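Local coordinates for prophenoloxidase b (PDB 3WKY), which is a crustacean haemolymph proenzyme of the type 3 copper family, probably an oxidoreductase that, once activated, hydroxylates monophenols and oxidises o-diphenols, at residues 47-52 / 104-109; 506-511 / 525-530; 591-596 / 634-639. One frame throughout, in Å; residues are numbered along the deposited sequence.

Contact 1 of 3, residues 47-52 / 104-109; sequences TVLDPE and KDHVNS
H106 turns the edge of its imidazole to T47, and NE2 donates to two oxygens of that one residue: the carbonyl O at 2.8 Å and the hydroxyl OG1 at 3.1 Å. Both acceptors lie in or close to the ring plane, so the N-H is shared between them, and its bond to the carbonyl is bent to 134°; seen from T47, NE2 sits above the plane of the carbonyl group. The T47 hydroxyl can take part because it stands between the backbone N and the carbonyl carbon (chi1 55°). L49 adds a CH-pi contact, its CB lying over the centre of the imidazole, 4.0 Å from the centroid. D105 grips the other end of T47: its OD2 accepts the T47 backbone N-H at 3.0 Å in a nearly straight bond (161°) on the anti side of the carboxylate. A water molecule links the two segments again, donating to T47 OG1 and accepting from D105 N, each at 2.8 Å. Further out, M102 O of helix 93-103 bonds OG1, and the second carboxylate oxygen, OD1, accepts from the backbone N of T22 at the start of helix 22-29. The contact thus pins the end of strand 45-47 to the bend between helices 93-103 and 109-122, near the protein surface. Two oxygens facing NE2 are consistent with this nitrogen being protonated, and T47 has its N, O and OG1 all engaged in hydrogen bonds.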
loop_
_atom_site.group_PDB
_atom_site.type_symbol
_atom_site.label_atom_id
_atom_site.label_comp_id
_atom_site.label_asym_id
_atom_site.label_seq_id
_atom_site.Cartn_x
_atom_site.Cartn_y
_atom_site.Cartn_z
ATOM N N THR A 47 16.950 35.878 -44.050
ATOM C CA THR A 47 18.204 36.620 -44.146
ATOM C C THR A 47 19.362 35.671 -44.374
ATOM O O THR A 47 19.329 34.525 -43.929
ATOM C CB THR A 47 18.513 37.420 -42.867
ATOM O OG1 THR A 47 18.508 36.536 -41.741
ATOM C CG2 THR A 47 17.493 38.522 -42.660
ATOM N N VAL A 48 20.386 36.144 -45.076
ATOM C CA VAL A 48 21.618 35.386 -45.192
ATOM C C VAL A 48 22.385 35.551 -43.892
ATOM O O VAL A 48 22.565 36.672 -43.411
ATOM C CB VAL A 48 22.496 35.882 -46.359
ATOM C CG1 VAL A 48 23.779 35.058 -46.446
ATOM C CG2 VAL A 48 21.723 35.814 -47.671
ATOM N N LEU A 49 22.829 34.442 -43.315
ATOM C CA LEU A 49 23.618 34.509 -42.094
ATOM C C LEU A 49 25.110 34.489 -42.419
ATOM O O LEU A 49 25.653 33.455 -42.803
ATOM C CB LEU A 49 23.256 33.361 -41.146
ATOM C CG LEU A 49 23.978 33.354 -39.795
ATOM C CD1 LEU A 49 23.745 34.667 -39.075
ATOM C CD2 LEU A 49 23.528 32.180 -38.930
ATOM N N ASP A 50 25.758 35.643 -42.274
ATOM C CA ASP A 50 27.199 35.768 -42.487
ATOM C C ASP A 50 27.961 34.716 -41.691
ATOM O O ASP A 50 27.765 34.595 -40.481
ATOM C CB ASP A 50 27.682 37.155 -42.054
ATOM C CG ASP A 50 27.358 38.238 -43.065
ATOM O OD1 ASP A 50 26.547 37.988 -43.982
ATOM O OD2 ASP A 50 27.916 39.349 -42.934
ATOM N N PRO A 51 28.825 33.938 -42.366
ATOM C CA PRO A 51 29.674 32.950 -41.688
ATOM C C PRO A 51 30.480 33.546 -40.530
ATOM O O PRO A 51 30.753 32.840 -39.555
ATOM C CB PRO A 51 30.623 32.497 -42.800
ATOM C CG PRO A 51 29.801 32.609 -44.039
ATOM C CD PRO A 51 28.886 33.796 -43.835
ATOM N N GLU A 52 30.854 34.818 -40.642
ATOM C CA GLU A 52 31.617 35.497 -39.598
ATOM C C GLU A 52 30.779 35.670 -38.332
ATOM O O GLU A 52 31.289 35.558 -37.218
ATOM C CB GLU A 52 32.099 36.864 -40.084
ATOM C CG GLU A 52 33.076 36.819 -41.250
ATOM C CD GLU A 52 33.498 38.207 -41.707
ATOM O OE1 GLU A 52 33.974 38.995 -40.861
ATOM O OE2 GLU A 52 33.345 38.511 -42.910
ATOM N N LYS A 104 17.830 36.826 -36.533
ATOM C CA LYS A 104 16.457 36.594 -36.097
ATOM C C LYS A 104 15.757 35.420 -36.787
ATOM O O LYS A 104 15.012 34.679 -36.138
ATOM C CB LYS A 104 15.629 37.864 -36.268
ATOM C CG LYS A 104 14.192 37.730 -35.819
ATOM C CD LYS A 104 13.422 39.001 -36.102
ATOM C CE LYS A 104 12.124 39.042 -35.329
ATOM N NZ LYS A 104 11.022 38.226 -35.898
ATOM N N ASP A 105 15.993 35.246 -38.088
ATOM C CA ASP A 105 15.380 34.143 -38.836
ATOM C C ASP A 105 15.961 32.772 -38.494
ATOM O O ASP A 105 15.403 31.747 -38.883
ATOM C CB ASP A 105 15.540 34.362 -40.348
ATOM C CG ASP A 105 14.534 35.343 -40.914
ATOM O OD1 ASP A 105 13.380 35.371 -40.433
ATOM O OD2 ASP A 105 14.898 36.080 -41.857
ATOM N N HIS A 106 17.080 32.754 -37.779
ATOM C CA HIS A 106 17.866 31.540 -37.616
ATOM C C HIS A 106 17.916 31.014 -36.189
ATOM O O HIS A 106 18.527 29.975 -35.935
ATOM C CB HIS A 106 19.285 31.789 -38.121
ATOM C CG HIS A 106 19.325 32.333 -39.514
ATOM N ND1 HIS A 106 19.395 31.521 -40.627
ATOM C CD2 HIS A 106 19.260 33.605 -39.977
ATOM C CE1 HIS A 106 19.391 32.271 -41.715
ATOM N NE2 HIS A 106 19.308 33.538 -41.349
ATOM N N VAL A 107 17.280 31.733 -35.268
ATOM C CA VAL A 107 17.271 31.348 -33.859
ATOM C C VAL A 107 15.849 31.156 -33.358
ATOM O O VAL A 107 14.911 31.789 -33.856
ATOM C CB VAL A 107 17.961 32.405 -32.967
ATOM C CG1 VAL A 107 19.460 32.396 -33.181
ATOM C CG2 VAL A 107 17.395 33.777 -33.246
ATOM N N ASN A 108 15.689 30.256 -32.389
ATOM C CA ASN A 108 14.426 30.045 -31.694
ATOM C C ASN A 108 13.903 31.404 -31.197
ATOM O O ASN A 108 14.660 32.188 -30.628
ATOM C CB ASN A 108 14.693 29.078 -30.528
ATOM C CG ASN A 108 13.501 28.896 -29.629
ATOM O OD1 ASN A 108 13.158 29.791 -28.863
ATOM N ND2 ASN A 108 12.869 27.721 -29.699
ATOM N N SER A 109 12.626 31.705 -31.425
ATOM C CA SER A 109 12.146 33.049 -31.130
ATOM C C SER A 109 12.155 33.380 -29.639
ATOM O O SER A 109 12.455 34.516 -29.274
ATOM C CB SER A 109 10.775 33.317 -31.758
ATOM O OG SER A 109 9.846 32.306 -31.432
HETATM O O HOH W 1 16.674 37.356 -39.730
#

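Contact 2 of 3, residues 506-511 / 525-530; sequences FLAPKF and RYWTEV
F506 and E529 form a non-hydrogen-bonded antiparallel pair, their CA atoms 4.7 Å apart, and next to them L507 and T528 form the hydrogen-bonded one. L507 N donates to T528 O and T528 N to L507 O, both at 2.9 Å. Two CA-H...O contacts flank this ladder, F506 CA to T528 O and W527 CA to L507 O. On the W527 side the bridges stop and side chains take over; at the other end the chain turns a corner at V530. F506 and E529 project from one face of the sheet, the F506 ring passing its CE2 by CB of E529; L507 and T528 project from the other. A508 CB sits over one face of the W527 six-membered ring, offset toward the rim, 3.5 Å from CE3. F506 CB meets the same CE3 atom at 3.9 Å. Y526 meets P509 at about a right angle, with the proline CD 3.6 Å from CD1 of the tyrosine. At the corner V530 folds CG2 back onto L507 CB, again 3.6 Å away. This is the margin of the Ig-like domain's sheet, 528-534 being an outermost strand within the chain and 501-509 pairing on its other side with 588-598. Helix 218-239 packs against the pair: N228 and R232 bond T528 OG1, Y224 touches F506 and bonds the E529 carboxylate, which S617 and S553 also hold. R525 bridges to D401 on helix 391-409.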
loop_
_atom_site.group_PDB
_atom_site.type_symbol
_atom_site.label_atom_id
_atom_site.label_comp_id
_atom_site.label_asym_id
_atom_site.label_seq_id
_atom_site.Cartn_x
_atom_site.Cartn_y
_atom_site.Cartn_z
ATOM N N PHE A 506 8.790 46.197 7.221
ATOM C CA PHE A 506 8.345 44.860 6.775
ATOM C C PHE A 506 6.915 44.591 7.229
ATOM O O PHE A 506 6.458 45.153 8.228
ATOM C CB PHE A 506 9.282 43.763 7.317
ATOM C CG PHE A 506 10.652 43.773 6.697
ATOM C CD1 PHE A 506 11.657 44.586 7.199
ATOM C CD2 PHE A 506 10.936 42.970 5.597
ATOM C CE1 PHE A 506 12.923 44.600 6.615
ATOM C CE2 PHE A 506 12.197 42.977 5.014
ATOM C CZ PHE A 506 13.192 43.786 5.528
ATOM N N LEU A 507 6.215 43.718 6.500
ATOM C CA LEU A 507 4.805 43.439 6.745
ATOM C C LEU A 507 4.643 41.936 6.972
ATOM O O LEU A 507 5.350 41.144 6.342
ATOM C CB LEU A 507 3.972 43.828 5.511
ATOM C CG LEU A 507 2.439 43.823 5.607
ATOM C CD1 LEU A 507 1.937 45.077 6.331
ATOM C CD2 LEU A 507 1.803 43.722 4.223
ATOM N N ALA A 508 3.736 41.553 7.872
ATOM C CA ALA A 508 3.352 40.143 8.048
ATOM C C ALA A 508 1.968 40.075 8.674
ATOM O O ALA A 508 1.582 40.970 9.417
ATOM C CB ALA A 508 4.364 39.411 8.928
ATOM N N PRO A 509 1.207 39.011 8.383
ATOM C CA PRO A 509 -0.083 38.900 9.078
ATOM C C PRO A 509 0.127 38.713 10.578
ATOM O O PRO A 509 1.150 38.155 11.005
ATOM C CB PRO A 509 -0.700 37.617 8.486
ATOM C CG PRO A 509 0.045 37.385 7.204
ATOM C CD PRO A 509 1.437 37.898 7.440
ATOM N N LYS A 510 -0.824 39.175 11.378
ATOM C CA LYS A 510 -0.724 39.011 12.819
ATOM C C LYS A 510 -1.155 37.607 13.263
ATOM O O LYS A 510 -0.566 37.027 14.186
ATOM C CB LYS A 510 -1.555 40.092 13.531
ATOM C CG LYS A 510 -1.435 40.062 15.046
ATOM C CD LYS A 510 -1.992 41.345 15.671
ATOM C CE LYS A 510 -1.811 41.348 17.191
ATOM N NZ LYS A 510 -2.341 42.604 17.800
ATOM N N PHE A 511 -2.165 37.062 12.589
ATOM C CA PHE A 511 -2.751 35.781 12.982
ATOM C C PHE A 511 -2.559 34.711 11.916
ATOM O O PHE A 511 -2.568 35.016 10.719
ATOM C CB PHE A 511 -4.247 35.955 13.254
ATOM C CG PHE A 511 -4.543 37.014 14.282
ATOM C CD1 PHE A 511 -4.500 36.714 15.636
ATOM C CD2 PHE A 511 -4.835 38.311 13.890
ATOM C CE1 PHE A 511 -4.763 37.700 16.588
ATOM C CE2 PHE A 511 -5.091 39.295 14.833
ATOM C CZ PHE A 511 -5.055 38.988 16.179
ATOM N N ARG A 525 8.815 33.351 8.825
ATOM C CA ARG A 525 8.531 32.744 7.525
ATOM C C ARG A 525 7.633 33.664 6.699
ATOM O O ARG A 525 7.373 33.383 5.525
ATOM C CB ARG A 525 7.854 31.376 7.688
ATOM C CG ARG A 525 8.536 30.431 8.696
ATOM C CD ARG A 525 10.034 30.202 8.393
ATOM N NE ARG A 525 10.305 29.907 6.982
ATOM C CZ ARG A 525 10.161 28.703 6.423
ATOM N NH1 ARG A 525 9.710 27.682 7.146
ATOM N NH2 ARG A 525 10.448 28.527 5.137
ATOM N N TYR A 526 7.155 34.746 7.320
ATOM C CA TYR A 526 6.187 35.648 6.683
ATOM C C TYR A 526 6.694 37.050 6.310
ATOM O O TYR A 526 6.151 37.651 5.398
ATOM C CB TYR A 526 4.926 35.818 7.551
ATOM C CG TYR A 526 3.898 34.707 7.405
ATOM C CD1 TYR A 526 2.893 34.787 6.451
ATOM C CD2 TYR A 526 3.929 33.586 8.231
ATOM C CE1 TYR A 526 1.942 33.769 6.314
ATOM C CE2 TYR A 526 2.986 32.564 8.099
ATOM C CZ TYR A 526 1.995 32.671 7.151
ATOM O OH TYR A 526 1.055 31.669 7.021
ATOM N N TRP A 527 7.682 37.598 7.023
ATOM C CA TRP A 527 8.048 39.012 6.795
ATOM C C TRP A 527 8.358 39.313 5.331
ATOM O O TRP A 527 9.174 38.624 4.721
ATOM C CB TRP A 527 9.251 39.422 7.643
ATOM C CG TRP A 527 8.968 39.387 9.104
ATOM C CD1 TRP A 527 9.514 38.537 10.027
ATOM C CD2 TRP A 527 8.064 40.240 9.822
ATOM N NE1 TRP A 527 9.007 38.814 11.274
ATOM C CE2 TRP A 527 8.116 39.851 11.177
ATOM C CE3 TRP A 527 7.225 41.297 9.450
ATOM C CZ2 TRP A 527 7.353 40.483 12.168
ATOM C CZ3 TRP A 527 6.455 41.915 10.433
ATOM C CH2 TRP A 527 6.524 41.502 11.777
ATOM N N THR A 528 7.712 40.342 4.782
ATOM C CA THR A 528 7.988 40.763 3.410
ATOM C C THR A 528 8.335 42.245 3.375
ATOM O O THR A 528 7.803 43.046 4.156
ATOM C CB THR A 528 6.811 40.462 2.439
ATOM O OG1 THR A 528 7.211 40.759 1.091
ATOM C CG2 THR A 528 5.552 41.272 2.815
ATOM N N GLU A 529 9.246 42.596 2.480
ATOM C CA GLU A 529 9.712 43.978 2.388
ATOM C C GLU A 529 8.602 44.919 1.934
ATOM O O GLU A 529 7.918 44.667 0.946
ATOM C CB GLU A 529 10.922 44.072 1.442
ATOM C CG GLU A 529 11.529 45.487 1.336
ATOM C CD GLU A 529 12.834 45.497 0.569
ATOM O OE1 GLU A 529 13.640 44.541 0.734
ATOM O OE2 GLU A 529 13.054 46.461 -0.204
ATOM N N VAL A 530 8.433 46.017 2.674
ATOM C CA VAL A 530 7.503 47.080 2.312
ATOM C C VAL A 530 8.326 48.227 1.723
ATOM O O VAL A 530 7.991 48.767 0.662
ATOM C CB VAL A 530 6.755 47.604 3.547
ATOM C CG1 VAL A 530 5.973 48.896 3.222
ATOM C CG2 VAL A 530 5.821 46.543 4.092
#

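Contact 3 of 3, residues 591-596 / 634-639; sequences HFFVMA and YPLERR. With EDO (1,2-ethanediol), chain N.
F593 and L636 reach toward each other tip to tip, the leucine methyl CD1 coming down on a face of the phenylalanine ring. It stands 3.7 Å above the plane, displaced toward the rim on the CG-CD1 side, in a CH-pi contact; the line from the ring centroid to CD1 lies 14° off the ring normal. P635 meets the far end of the same ring, its CG 4.1 Å from CZ of F593. In F593, CG stands anti to the backbone N (chi1 168°), and the ring beyond it reaches the loop. Two residues along the strand, M595 stretches out fully, each of its three torsions near 180°, and slides past P635 in the opposite direction with SD 3.7 Å from the proline CG. Its methyl CE ends 3.5 Å from OH of Y634. The two side chains cross at about a right angle, and SD lies 5.0 Å obliquely from the ring centroid, a Met-aromatic contact. The peptide bond between Y634 and P635 is cis, and the proline CB lies over one face of the tyrosine ring, offset toward the rim. The ring of Y634 also stacks with W630 and meets Y414 edge-to-face. Between strand and loop no hydrogen bond forms: 634-636 meets strand 588-598 of the Ig-like domain through van der Waals, CH-pi and sulfur-aromatic contacts. All five touching residues are buried, and the contact is apolar apart from the Y634 hydroxyl, whose polar partner is Q418 O.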
loop_
_atom_site.group_PDB
_atom_site.type_symbol
_atom_site.label_atom_id
_atom_site.label_comp_id
_atom_site.label_asym_id
_atom_site.label_seq_id
_atom_site.Cartn_x
_atom_site.Cartn_y
_atom_site.Cartn_z
ATOM N N HIS A 591 1.045 43.137 10.973
ATOM C CA HIS A 591 2.144 43.844 11.613
ATOM C C HIS A 591 2.836 44.719 10.576
ATOM O O HIS A 591 3.024 44.303 9.434
ATOM C CB HIS A 591 3.186 42.867 12.153
ATOM C CG HIS A 591 2.717 42.019 13.293
ATOM N ND1 HIS A 591 2.266 42.549 14.485
ATOM C CD2 HIS A 591 2.680 40.673 13.442
ATOM C CE1 HIS A 591 1.946 41.565 15.307
ATOM N NE2 HIS A 591 2.191 40.416 14.700
ATOM N N PHE A 592 3.259 45.912 10.997
ATOM C CA PHE A 592 3.987 46.851 10.143
ATOM C C PHE A 592 5.223 47.213 10.968
ATOM O O PHE A 592 5.193 48.112 11.816
ATOM C CB PHE A 592 3.080 48.062 9.881
ATOM C CG PHE A 592 3.561 49.020 8.812
ATOM C CD1 PHE A 592 4.372 50.107 9.148
ATOM C CD2 PHE A 592 3.107 48.911 7.500
ATOM C CE1 PHE A 592 4.782 51.026 8.174
ATOM C CE2 PHE A 592 3.507 49.824 6.525
ATOM C CZ PHE A 592 4.345 50.887 6.868
ATOM N N PHE A 593 6.302 46.468 10.753
ATOM C CA PHE A 593 7.526 46.596 11.547
ATOM C C PHE A 593 8.400 47.700 10.965
ATOM O O PHE A 593 8.613 47.747 9.748
ATOM C CB PHE A 593 8.287 45.257 11.518
ATOM C CG PHE A 593 9.715 45.316 12.062
ATOM C CD1 PHE A 593 10.783 45.723 11.252
ATOM C CD2 PHE A 593 9.993 44.890 13.348
ATOM C CE1 PHE A 593 12.085 45.748 11.735
ATOM C CE2 PHE A 593 11.296 44.910 13.848
ATOM C CZ PHE A 593 12.346 45.334 13.035
ATOM N N VAL A 594 8.917 48.576 11.828
ATOM C CA VAL A 594 9.768 49.684 11.387
ATOM C C VAL A 594 11.064 49.703 12.191
ATOM O O VAL A 594 11.029 49.725 13.424
ATOM C CB VAL A 594 9.057 51.053 11.587
ATOM C CG1 VAL A 594 9.960 52.209 11.118
ATOM C CG2 VAL A 594 7.715 51.073 10.872
ATOM N N MET A 595 12.204 49.703 11.503
ATOM C CA MET A 595 13.485 49.845 12.185
ATOM C C MET A 595 14.341 50.961 11.585
ATOM O O MET A 595 14.483 51.067 10.363
ATOM C CB MET A 595 14.265 48.533 12.158
ATOM C CG MET A 595 15.598 48.587 12.886
ATOM S SD MET A 595 16.459 47.000 12.746
ATOM C CE MET A 595 17.862 47.230 13.845
ATOM N N ALA A 596 14.895 51.806 12.450
ATOM C CA ALA A 596 15.849 52.825 12.010
ATOM C C ALA A 596 17.251 52.309 12.305
ATOM O O ALA A 596 17.609 52.063 13.461
ATOM C CB ALA A 596 15.598 54.155 12.734
ATOM N N TYR A 634 17.328 41.700 6.886
ATOM C CA TYR A 634 17.768 41.998 8.249
ATOM C C TYR A 634 16.798 42.983 8.882
ATOM O O TYR A 634 16.319 43.899 8.211
ATOM C CB TYR A 634 19.187 42.575 8.210
ATOM C CG TYR A 634 19.603 43.432 9.401
ATOM C CD1 TYR A 634 19.382 44.799 9.406
ATOM C CD2 TYR A 634 20.276 42.872 10.485
ATOM C CE1 TYR A 634 19.786 45.588 10.477
ATOM C CE2 TYR A 634 20.682 43.664 11.571
ATOM C CZ TYR A 634 20.436 45.014 11.548
ATOM O OH TYR A 634 20.837 45.811 12.621
ATOM N N PRO A 635 16.482 42.790 10.172
ATOM C CA PRO A 635 17.011 41.754 11.065
ATOM C C PRO A 635 16.068 40.552 11.203
ATOM O O PRO A 635 16.284 39.708 12.074
ATOM C CB PRO A 635 17.057 42.488 12.405
ATOM C CG PRO A 635 15.848 43.377 12.359
ATOM C CD PRO A 635 15.631 43.751 10.902
ATOM N N LEU A 636 15.057 40.470 10.345
ATOM C CA LEU A 636 13.957 39.534 10.553
ATOM C C LEU A 636 14.113 38.214 9.778
ATOM O O LEU A 636 13.126 37.651 9.304
ATOM C CB LEU A 636 12.629 40.203 10.195
ATOM C CG LEU A 636 12.348 41.467 11.027
ATOM C CD1 LEU A 636 11.045 42.106 10.578
ATOM C CD2 LEU A 636 12.303 41.120 12.508
ATOM N N GLU A 637 15.348 37.735 9.650
ATOM C CA GLU A 637 15.573 36.392 9.117
ATOM C C GLU A 637 16.407 35.544 10.071
ATOM O O GLU A 637 16.829 34.449 9.712
ATOM C CB GLU A 637 16.209 36.433 7.716
ATOM C CG GLU A 637 17.041 37.693 7.424
ATOM C CD GLU A 637 18.277 37.796 8.289
ATOM O OE1 GLU A 637 18.240 38.550 9.295
ATOM O OE2 GLU A 637 19.300 37.154 7.953
ATOM N N ARG A 638 16.630 36.027 11.295
ATOM C CA ARG A 638 17.332 35.208 12.289
ATOM C C ARG A 638 16.476 34.908 13.509
ATOM O O ARG A 638 15.549 35.646 13.837
ATOM C CB ARG A 638 18.643 35.864 12.770
ATOM C CG ARG A 638 19.779 35.822 11.760
ATOM C CD ARG A 638 21.135 36.038 12.414
ATOM N NE ARG A 638 22.128 36.489 11.438
ATOM C CZ ARG A 638 23.356 36.891 11.750
ATOM N NH1 ARG A 638 23.767 36.877 13.017
ATOM N NH2 ARG A 638 24.168 37.314 10.797
ATOM N N ARG A 639 16.830 33.837 14.208
ATOM C CA ARG A 639 16.123 33.502 15.428
ATOM C C ARG A 639 16.473 34.504 16.527
ATOM O O ARG A 639 17.493 35.209 16.454
ATOM C CB ARG A 639 16.461 32.084 15.875
ATOM C CG ARG A 639 17.898 31.898 16.302
ATOM C CD ARG A 639 18.212 30.410 16.414
ATOM N NE ARG A 639 19.081 30.123 17.549
ATOM C CZ ARG A 639 20.392 29.924 17.462
ATOM N NH1 ARG A 639 21.002 29.968 16.286
ATOM N NH2 ARG A 639 21.092 29.671 18.560
HETATM C C1 EDO N . 17.893 31.689 20.467
HETATM O O1 EDO N . 19.183 31.243 20.010
HETATM C C2 EDO N . 16.862 30.613 20.132
HETATM O O2 EDO N . 15.804 31.145 19.318
#

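Contacts 2 and 3 touch, their centres about 9 Å apart, and both reach one sheet, in which strands 501-509 and 588-598 are neighbours. These strands join them through probable hydrogen bonds, A508 O to H591 N (2.7 Å) and F506 O to F593 N (2.9 Å), while W527 CD1 packs on L636 CB at 3.5 Å, so that one indole serves both. Contact 1 lies on the opposite side of the chain's centre, its centre about 49 and 51 Å from those of contacts 2 and 3. None of the three includes a residue of the dicopper-dioxygen pocket. Contact 2 is tied to it indirectly: helix 218-239, which bonds T528 and E529, also carries H226, and helix 391-409, reached by R525, carries H397.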